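Local coordinates for Nrps/pks (Streptomyces albus, PDB 4OPF), which is a ketosynthase domain of an AT-less type I polyketide synthase for oxazolomycin, probably one that passes the growing chain on without elongating it, at residues A[251-256]-A[276-281]; A[270-275]-A[310-315]; A[391-396]-A[405-410]. One frame throughout, in Å; residues are numbered along the deposited sequence.

Contact 1: residues A[251-256]-A[276-281]; sequences GIAVNN and ARALAK
Arg277 lays the start of its side chain on Ala253 and folds its flat guanidinium back along its own helix, where Lys281 CG sits 3.7 Å above the centre of one face. Its NH1 forms a salt bridge to Asp178 OD1 of the second subunit, while lower down the chain Arg277 CG touches Ala253 CB at 3.7 Å. The same methyl group points at the helix and lies 3.7 Å from Ala278 N; the two alanine CB atoms, Ala253 and Ala278, are 4.1 Å apart. With such short side chains the axes of the two segments come within 6.3 Å, at 149° between their directions. Gly251 belongs to this closeness too: a CB on it would run into Ala278 O. The one polar bond across the contact is made by Lys281. Its chain bends at chi3 (89°), which brings CE beside Ile252 O, and NZ meets Ile252 O at 2.8 Å. The ammonium approaches nearly along the C=O axis, with a C=O...N angle of 172°. Lys281 NZ also pairs with Asp178 OD2 of the second subunit, so one carboxylate takes both Arg277 and Lys281, and the contact is tied into the dimer interface. Without the ammonium and CG, an alanine here would probably leave Ile252 O without this donor, Asp178 of the second subunit with one charged partner fewer, and the Arg277 guanidinium freer to turn. Strand 247-256 lies between strands 9-17 and 401-408 in the sheet, bonding to the latter through the backbones of Gly251, Ala253 and Asn255. Helix 268-282 packs on the face carrying Ala253, whereas Ile252 turns away from it to meet Leu167 and Ala171 of helix 162-175.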
loop_
_atom_site.group_PDB
_atom_site.type_symbol
_atom_site.label_atom_id
_atom_site.label_comp_id
_atom_site.label_asym_id
_atom_site.label_seq_id
_atom_site.Cartn_x
_atom_site.Cartn_y
_atom_site.Cartn_z
ATOM N N GLY A 251 15.807 4.471 7.584
ATOM C CA GLY A 251 14.736 5.371 7.143
ATOM C C GLY A 251 14.423 5.139 5.679
ATOM O O GLY A 251 15.267 4.700 4.891
ATOM N N ILE A 252 13.165 5.298 5.345
ATOM C CA ILE A 252 12.678 5.185 3.975
ATOM C C ILE A 252 11.573 6.198 3.751
ATOM O O ILE A 252 10.779 6.434 4.668
ATOM C CB ILE A 252 12.276 3.761 3.619
ATOM C CG1 ILE A 252 11.709 3.749 2.215
ATOM C CG2 ILE A 252 11.264 3.225 4.617
ATOM C CD1 ILE A 252 11.731 2.416 1.617
ATOM N N ALA A 253 11.562 6.848 2.582
ATOM C CA ALA A 253 10.564 7.829 2.259
ATOM C C ALA A 253 10.112 7.642 0.834
ATOM O O ALA A 253 10.873 7.131 0.014
ATOM C CB ALA A 253 11.115 9.209 2.402
ATOM N N VAL A 254 8.861 8.042 0.569
ATOM C CA VAL A 254 8.230 7.942 -0.729
ATOM C C VAL A 254 7.535 9.256 -0.981
ATOM O O VAL A 254 6.923 9.806 -0.089
ATOM C CB VAL A 254 7.238 6.794 -0.764
ATOM C CG1 VAL A 254 6.409 6.773 -2.063
ATOM C CG2 VAL A 254 7.975 5.486 -0.609
ATOM N N ASN A 255 7.544 9.735 -2.207
ATOM C CA ASN A 255 6.740 10.911 -2.543
ATOM C C ASN A 255 6.366 10.803 -4.021
ATOM O O ASN A 255 6.531 9.735 -4.646
ATOM C CB ASN A 255 7.449 12.244 -2.164
ATOM C CG ASN A 255 8.621 12.607 -3.103
ATOM O OD1 ASN A 255 8.817 12.003 -4.137
ATOM N ND2 ASN A 255 9.355 13.628 -2.746
ATOM N N ASN A 256 5.785 11.855 -4.555
ATOM C CA ASN A 256 5.337 11.881 -5.932
ATOM C C ASN A 256 5.789 13.186 -6.573
ATOM O O ASN A 256 5.731 14.242 -5.953
ATOM C CB ASN A 256 3.809 11.857 -6.005
ATOM C CG ASN A 256 3.316 11.432 -7.353
ATOM O OD1 ASN A 256 3.012 12.251 -8.192
ATOM N ND2 ASN A 256 3.245 10.133 -7.572
ATOM N N ALA A 276 16.002 14.032 1.222
ATOM C CA ALA A 276 16.073 14.750 2.501
ATOM C C ALA A 276 15.130 14.185 3.542
ATOM O O ALA A 276 15.475 14.085 4.714
ATOM C CB ALA A 276 15.792 16.243 2.286
ATOM N N ARG A 277 13.932 13.760 3.145
ATOM C CA ARG A 277 13.025 13.116 4.080
ATOM C C ARG A 277 13.540 11.799 4.612
ATOM O O ARG A 277 13.414 11.496 5.812
ATOM C CB ARG A 277 11.639 12.955 3.410
ATOM C CG ARG A 277 10.572 12.308 4.262
ATOM C CD ARG A 277 10.147 13.168 5.485
ATOM N NE ARG A 277 9.227 12.345 6.291
ATOM C CZ ARG A 277 9.045 12.451 7.599
ATOM N NH1 ARG A 277 8.214 11.605 8.206
ATOM N NH2 ARG A 277 9.705 13.379 8.292
ATOM N N ALA A 278 14.084 10.948 3.763
ATOM C CA ALA A 278 14.580 9.656 4.268
ATOM C C ALA A 278 15.713 9.861 5.257
ATOM O O ALA A 278 15.829 9.138 6.270
ATOM C CB ALA A 278 15.073 8.764 3.150
ATOM N N LEU A 279 16.580 10.797 4.944
ATOM C CA LEU A 279 17.661 11.158 5.882
ATOM C C LEU A 279 17.195 11.650 7.226
ATOM O O LEU A 279 17.743 11.229 8.248
ATOM C CB LEU A 279 18.508 12.278 5.331
ATOM C CG LEU A 279 19.596 11.894 4.387
ATOM C CD1 LEU A 279 20.333 13.222 4.141
ATOM C CD2 LEU A 279 20.587 10.869 4.980
ATOM N N ALA A 280 16.212 12.553 7.234
ATOM C CA ALA A 280 15.608 12.995 8.464
ATOM C C ALA A 280 15.010 11.848 9.265
ATOM O O ALA A 280 15.210 11.790 10.472
ATOM C CB ALA A 280 14.544 14.069 8.189
ATOM N N LYS A 281 14.319 10.904 8.620
ATOM C CA LYS A 281 13.716 9.800 9.347
ATOM C C LYS A 281 14.806 8.908 9.916
ATOM O O LYS A 281 14.639 8.306 10.964
ATOM C CB LYS A 281 12.782 8.954 8.442
ATOM C CG LYS A 281 11.490 9.680 8.039
ATOM C CD LYS A 281 10.670 8.945 6.953
ATOM C CE LYS A 281 9.673 7.938 7.535
ATOM N NZ LYS A 281 8.829 7.244 6.476
#

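Contact 2: residues A[270-275]-A[310-315]; sequences AQRGVM and IAAVYR
Arg272 meets the neighbouring helix with the aliphatic part of its chain: its CB lies 3.9 Å from Val313 CG2, and its CD reaches Ala312 CB at 4.2 Å. The same Val313 CG2 settles over the backbone, 3.5 Å from Arg272 O. One turn on, Met275, modelled as selenomethionine, sets out toward the partner helix. Its CB packs on Val313 CG1, the other branch of that valine. Farther out, Met275 SE comes 3.9 Å from Ile310 CG1, and the two side chains cross at about a right angle. A bend at chi3 (-81°) then brings Met275 CE to within 3.6 Å of Ile310 N. The selenium also makes a Met-aromatic contact with Tyr314: it sits at the ring edge, 4.0 Å from Tyr314 CE2 and 89° off the ring normal. Tyr314 OH is hydrogen-bonded to His404 of strand 401-408, which ties the ring to the sheet beneath. The segment axes, 9.4 Å apart and inclined at 34°, belong to helices 268-282 and 300-314, neighbours in the outer helical layer expected for the C-terminal half of a thiolase-fold ketosynthase.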
loop_
_atom_site.group_PDB
_atom_site.type_symbol
_atom_site.label_atom_id
_atom_site.label_comp_id
_atom_site.label_asym_id
_atom_site.label_seq_id
_atom_site.Cartn_x
_atom_site.Cartn_y
_atom_site.Cartn_z
ATOM N N ALA A 270 11.241 17.209 -6.072
ATOM C CA ALA A 270 10.694 16.004 -5.457
ATOM C C ALA A 270 11.817 15.004 -5.203
ATOM O O ALA A 270 11.821 14.325 -4.212
ATOM C CB ALA A 270 9.640 15.380 -6.356
ATOM N N GLN A 271 12.802 14.943 -6.077
ATOM C CA GLN A 271 13.981 14.083 -5.830
ATOM C C GLN A 271 14.804 14.556 -4.640
ATOM O O GLN A 271 15.111 13.752 -3.779
ATOM C CB GLN A 271 14.835 13.966 -7.073
ATOM C CG GLN A 271 14.098 13.269 -8.220
ATOM C CD GLN A 271 14.988 13.042 -9.469
ATOM O OE1 GLN A 271 16.211 13.140 -9.428
ATOM N NE2 GLN A 271 14.358 12.734 -10.553
ATOM N N ARG A 272 15.071 15.854 -4.539
ATOM C CA ARG A 272 15.682 16.386 -3.335
ATOM C C ARG A 272 14.843 16.083 -2.103
ATOM O O ARG A 272 15.365 15.598 -1.121
ATOM C CB ARG A 272 15.922 17.882 -3.440
ATOM C CG ARG A 272 16.964 18.275 -4.472
ATOM C CD ARG A 272 17.281 19.785 -4.479
ATOM N NE ARG A 272 16.262 20.619 -5.071
ATOM C CZ ARG A 272 16.161 20.927 -6.363
ATOM N NH1 ARG A 272 15.176 21.696 -6.797
ATOM N NH2 ARG A 272 17.022 20.473 -7.255
ATOM N N GLY A 273 13.544 16.334 -2.174
ATOM C CA GLY A 273 12.683 16.185 -1.032
ATOM C C GLY A 273 12.636 14.746 -0.501
ATOM O O GLY A 273 12.660 14.527 0.690
ATOM N N VAL A 274 12.562 13.751 -1.388
ATOM C CA VAL A 274 12.416 12.377 -0.923
ATOM C C VAL A 274 13.717 11.945 -0.271
ATOM O O VAL A 274 13.723 11.230 0.738
ATOM C CB VAL A 274 11.980 11.426 -2.034
ATOM C CG1 VAL A 274 13.145 11.032 -2.933
ATOM C CG2 VAL A 274 11.398 10.204 -1.415
HETATM N N MSE A 275 14.827 12.419 -0.794
HETATM C CA MSE A 275 16.113 12.037 -0.184
HETATM C C MSE A 275 16.288 12.740 1.156
HETATM O O MSE A 275 16.691 12.103 2.128
HETATM C CB MSE A 275 17.306 12.347 -1.069
HETATM C CG MSE A 275 17.300 11.536 -2.376
HETATM SE SE MSE A 275 19.013 11.729 -3.357
HETATM C CE MSE A 275 18.611 13.420 -4.175
ATOM N N ILE A 310 21.589 14.742 -5.620
ATOM C CA ILE A 310 22.506 14.103 -4.641
ATOM C C ILE A 310 23.515 15.094 -4.003
ATOM O O ILE A 310 23.606 15.192 -2.774
ATOM C CB ILE A 310 23.254 12.932 -5.264
ATOM C CG1 ILE A 310 22.212 11.822 -5.544
ATOM C CG2 ILE A 310 24.343 12.413 -4.297
ATOM C CD1 ILE A 310 22.727 10.739 -6.481
ATOM N N ALA A 311 24.202 15.856 -4.825
ATOM C CA ALA A 311 25.131 16.830 -4.304
ATOM C C ALA A 311 24.434 17.827 -3.372
ATOM O O ALA A 311 24.956 18.130 -2.262
ATOM C CB ALA A 311 25.849 17.564 -5.432
ATOM N N ALA A 312 23.254 18.312 -3.775
ATOM C CA ALA A 312 22.561 19.329 -2.998
ATOM C C ALA A 312 22.088 18.802 -1.651
ATOM O O ALA A 312 22.148 19.501 -0.656
ATOM C CB ALA A 312 21.406 19.948 -3.784
ATOM N N VAL A 313 21.653 17.568 -1.590
ATOM C CA VAL A 313 21.108 17.048 -0.385
ATOM C C VAL A 313 22.219 16.455 0.499
ATOM O O VAL A 313 22.216 16.659 1.716
ATOM C CB VAL A 313 20.082 15.939 -0.665
ATOM C CG1 VAL A 313 19.778 15.137 0.601
ATOM C CG2 VAL A 313 18.785 16.521 -1.188
ATOM N N TYR A 314 23.105 15.674 -0.101
ATOM C CA TYR A 314 24.094 14.880 0.651
ATOM C C TYR A 314 25.420 15.578 0.936
ATOM O O TYR A 314 26.078 15.259 1.945
ATOM C CB TYR A 314 24.381 13.548 -0.087
ATOM C CG TYR A 314 23.377 12.503 0.280
ATOM C CD1 TYR A 314 23.516 11.844 1.446
ATOM C CD2 TYR A 314 22.304 12.201 -0.509
ATOM C CE1 TYR A 314 22.660 10.873 1.818
ATOM C CE2 TYR A 314 21.386 11.250 -0.126
ATOM C CZ TYR A 314 21.578 10.579 1.033
ATOM O OH TYR A 314 20.718 9.665 1.559
ATOM N N ARG A 315 25.792 16.506 0.063
ATOM C CA ARG A 315 27.100 17.168 0.109
ATOM C C ARG A 315 27.050 18.693 -0.035
ATOM O O ARG A 315 27.929 19.294 -0.644
ATOM C CB ARG A 315 28.065 16.558 -0.927
ATOM C CG ARG A 315 28.474 15.099 -0.630
ATOM C CD ARG A 315 29.104 14.903 0.743
ATOM N NE ARG A 315 29.524 13.521 0.934
ATOM C CZ ARG A 315 28.802 12.568 1.534
ATOM N NH1 ARG A 315 27.610 12.795 2.023
ATOM N NH2 ARG A 315 29.283 11.348 1.626
#

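Contact 3: residues A[391-396]-A[405-410]; sequences AAVSSF and AVLAGR
The beta hairpin of strands 390-396 and 401-408, part of the C-terminal half of the thiolase fold, pairs Ala391 with Leu407 and Val393 with Ala405 as antiparallel hydrogen-bonded pairs. Between them Ala392 and Val406 form the non-hydrogen-bonded pair. Four backbone bonds stitch the ladder. Ala391 and Leu407 exchange two: Ala391 N gives to Leu407 O at 2.9 Å, and Leu407 N returns to Ala391 O at 2.8 Å with an N-H...O angle of 180°. Val393 and Ala405 exchange the other two, less straight, with Val393 N to Ala405 O at 150°. Two carbonyl oxygens also receive CA-H...O contacts, Ala405 O from Ala392 CA at 3.0 Å and Ala391 O from Val406 CA at 3.5 Å. Both strands have further partners in the sheet: Ala392 bonds through its backbone to Tyr291 and Glu293, and Val406 to Lys250. The hairpin is thus interior to the sheet, and its two faces meet different helices. Ala392 and Val406 face helix 300-314, where Tyr314 rests on both, and Ala392 CB stands 4.4 Å from Val406 CG2. Along the same strand, Ser394 OG is hydrogen-bonded to His404 ND1. With its other nitrogen held from helix 300-314, His404 is gripped at both ends, which should fix the turn of its ring. Ala391, Val393 and Leu407 emerge on the other face and meet Thr346 of helix 338-352, while Leu407 goes on to Leu350. On that face the side chains of Val393 and Leu407 cross obliquely, on a diagonal between the two hydrogen-bonded pairs. Leu407 CG is anti to its own carbonyl carbon (chi1 -63°), and beyond it Leu407 CD1 meets Val393 CG2 at 4.1 Å.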
loop_
_atom_site.group_PDB
_atom_site.type_symbol
_atom_site.label_atom_id
_atom_site.label_comp_id
_atom_site.label_asym_id
_atom_site.label_seq_id
_atom_site.Cartn_x
_atom_site.Cartn_y
_atom_site.Cartn_z
ATOM N N ALA A 391 24.667 3.484 3.747
ATOM C CA ALA A 391 24.402 3.547 2.328
ATOM C C ALA A 391 22.929 3.858 2.044
ATOM O O ALA A 391 22.058 3.710 2.909
ATOM C CB ALA A 391 24.821 2.233 1.673
ATOM N N ALA A 392 22.658 4.345 0.850
ATOM C CA ALA A 392 21.310 4.686 0.447
ATOM C C ALA A 392 21.013 4.129 -0.942
ATOM O O ALA A 392 21.939 3.772 -1.709
ATOM C CB ALA A 392 21.082 6.165 0.462
ATOM N N VAL A 393 19.716 4.022 -1.236
ATOM C CA VAL A 393 19.199 3.452 -2.462
ATOM C C VAL A 393 18.054 4.301 -2.931
ATOM O O VAL A 393 17.177 4.627 -2.178
ATOM C CB VAL A 393 18.671 2.044 -2.260
ATOM C CG1 VAL A 393 18.295 1.432 -3.619
ATOM C CG2 VAL A 393 19.720 1.143 -1.671
ATOM N N SER A 394 18.057 4.653 -4.203
ATOM C CA SER A 394 17.055 5.482 -4.786
ATOM C C SER A 394 16.333 4.759 -5.868
ATOM O O SER A 394 16.939 4.016 -6.637
ATOM C CB SER A 394 17.708 6.671 -5.445
ATOM O OG SER A 394 18.202 7.547 -4.450
ATOM N N SER A 395 15.054 5.069 -6.014
ATOM C CA SER A 395 14.317 4.663 -7.185
ATOM C C SER A 395 13.293 5.710 -7.562
ATOM O O SER A 395 12.396 5.976 -6.784
ATOM C CB SER A 395 13.621 3.327 -6.869
ATOM O OG SER A 395 13.045 2.823 -8.044
ATOM N N PHE A 396 13.431 6.319 -8.743
ATOM C CA PHE A 396 12.628 7.426 -9.174
ATOM C C PHE A 396 11.983 6.969 -10.472
ATOM O O PHE A 396 12.646 6.824 -11.474
ATOM C CB PHE A 396 13.460 8.641 -9.442
ATOM C CG PHE A 396 14.373 9.080 -8.328
ATOM C CD1 PHE A 396 14.078 8.894 -6.997
ATOM C CD2 PHE A 396 15.522 9.736 -8.643
ATOM C CE1 PHE A 396 14.911 9.366 -6.007
ATOM C CE2 PHE A 396 16.363 10.194 -7.678
ATOM C CZ PHE A 396 16.079 10.014 -6.360
ATOM N N ALA A 405 15.860 5.025 0.401
ATOM C CA ALA A 405 16.044 4.299 1.639
ATOM C C ALA A 405 17.481 4.463 2.109
ATOM O O ALA A 405 18.411 4.468 1.283
ATOM C CB ALA A 405 15.731 2.831 1.427
ATOM N N VAL A 406 17.648 4.538 3.425
ATOM C CA VAL A 406 18.941 4.633 4.097
ATOM C C VAL A 406 19.142 3.398 4.969
ATOM O O VAL A 406 18.304 3.082 5.792
ATOM C CB VAL A 406 19.012 5.907 4.967
ATOM C CG1 VAL A 406 20.335 6.009 5.692
ATOM C CG2 VAL A 406 18.842 7.136 4.095
ATOM N N LEU A 407 20.268 2.705 4.763
ATOM C CA LEU A 407 20.626 1.469 5.428
ATOM C C LEU A 407 22.011 1.536 6.117
ATOM O O LEU A 407 22.897 2.293 5.664
ATOM C CB LEU A 407 20.633 0.395 4.382
ATOM C CG LEU A 407 19.289 0.142 3.715
ATOM C CD1 LEU A 407 19.477 -0.064 2.249
ATOM C CD2 LEU A 407 18.726 -1.126 4.333
ATOM N N ALA A 408 22.167 0.784 7.222
ATOM C CA ALA A 408 23.349 0.779 8.051
ATOM C C ALA A 408 23.827 -0.651 8.199
ATOM O O ALA A 408 23.006 -1.605 8.245
ATOM C CB ALA A 408 23.077 1.371 9.429
ATOM N N GLY A 409 25.141 -0.804 8.299
ATOM C CA GLY A 409 25.743 -2.076 8.620
ATOM C C GLY A 409 25.502 -2.393 10.083
ATOM O O GLY A 409 25.204 -1.499 10.862
ATOM N N ARG A 410 25.535 -3.677 10.406
ATOM C CA ARG A 410 25.687 -4.235 11.795
ATOM C C ARG A 410 24.387 -4.769 12.380
ATOM O O ARG A 410 24.394 -5.852 12.976
ATOM C CB ARG A 410 26.395 -3.293 12.812
ATOM C CG ARG A 410 27.905 -3.534 12.941
ATOM C CD ARG A 410 28.518 -2.806 14.152
ATOM N NE ARG A 410 27.585 -2.798 15.293
ATOM C CZ ARG A 410 27.336 -3.844 16.088
ATOM N NH1 ARG A 410 26.454 -3.735 17.082
ATOM N NH2 ARG A 410 27.961 -5.003 15.893
#

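Contacts 1 and 2 share helix 268-282, and their centres lie about 10 Å apart; contact 3 is centred about 11 Å from the first and 13 Å from the second. Along the chain the segments of contacts 1 and 2 alternate, and contact 3 follows both. Strands 247-256 and 401-408 are sheet neighbours, joined between contacts 1 and 3 by Gly251 O and Val406 N, 2.8 Å apart. Tyr314 OH links contact 2 to the sheet, packing near Ala392 and Val406, while Gln271 and Val274 touch Phe396. Together they make a continuous block of sheet and outer helices, with contact 1 extending it to the second subunit.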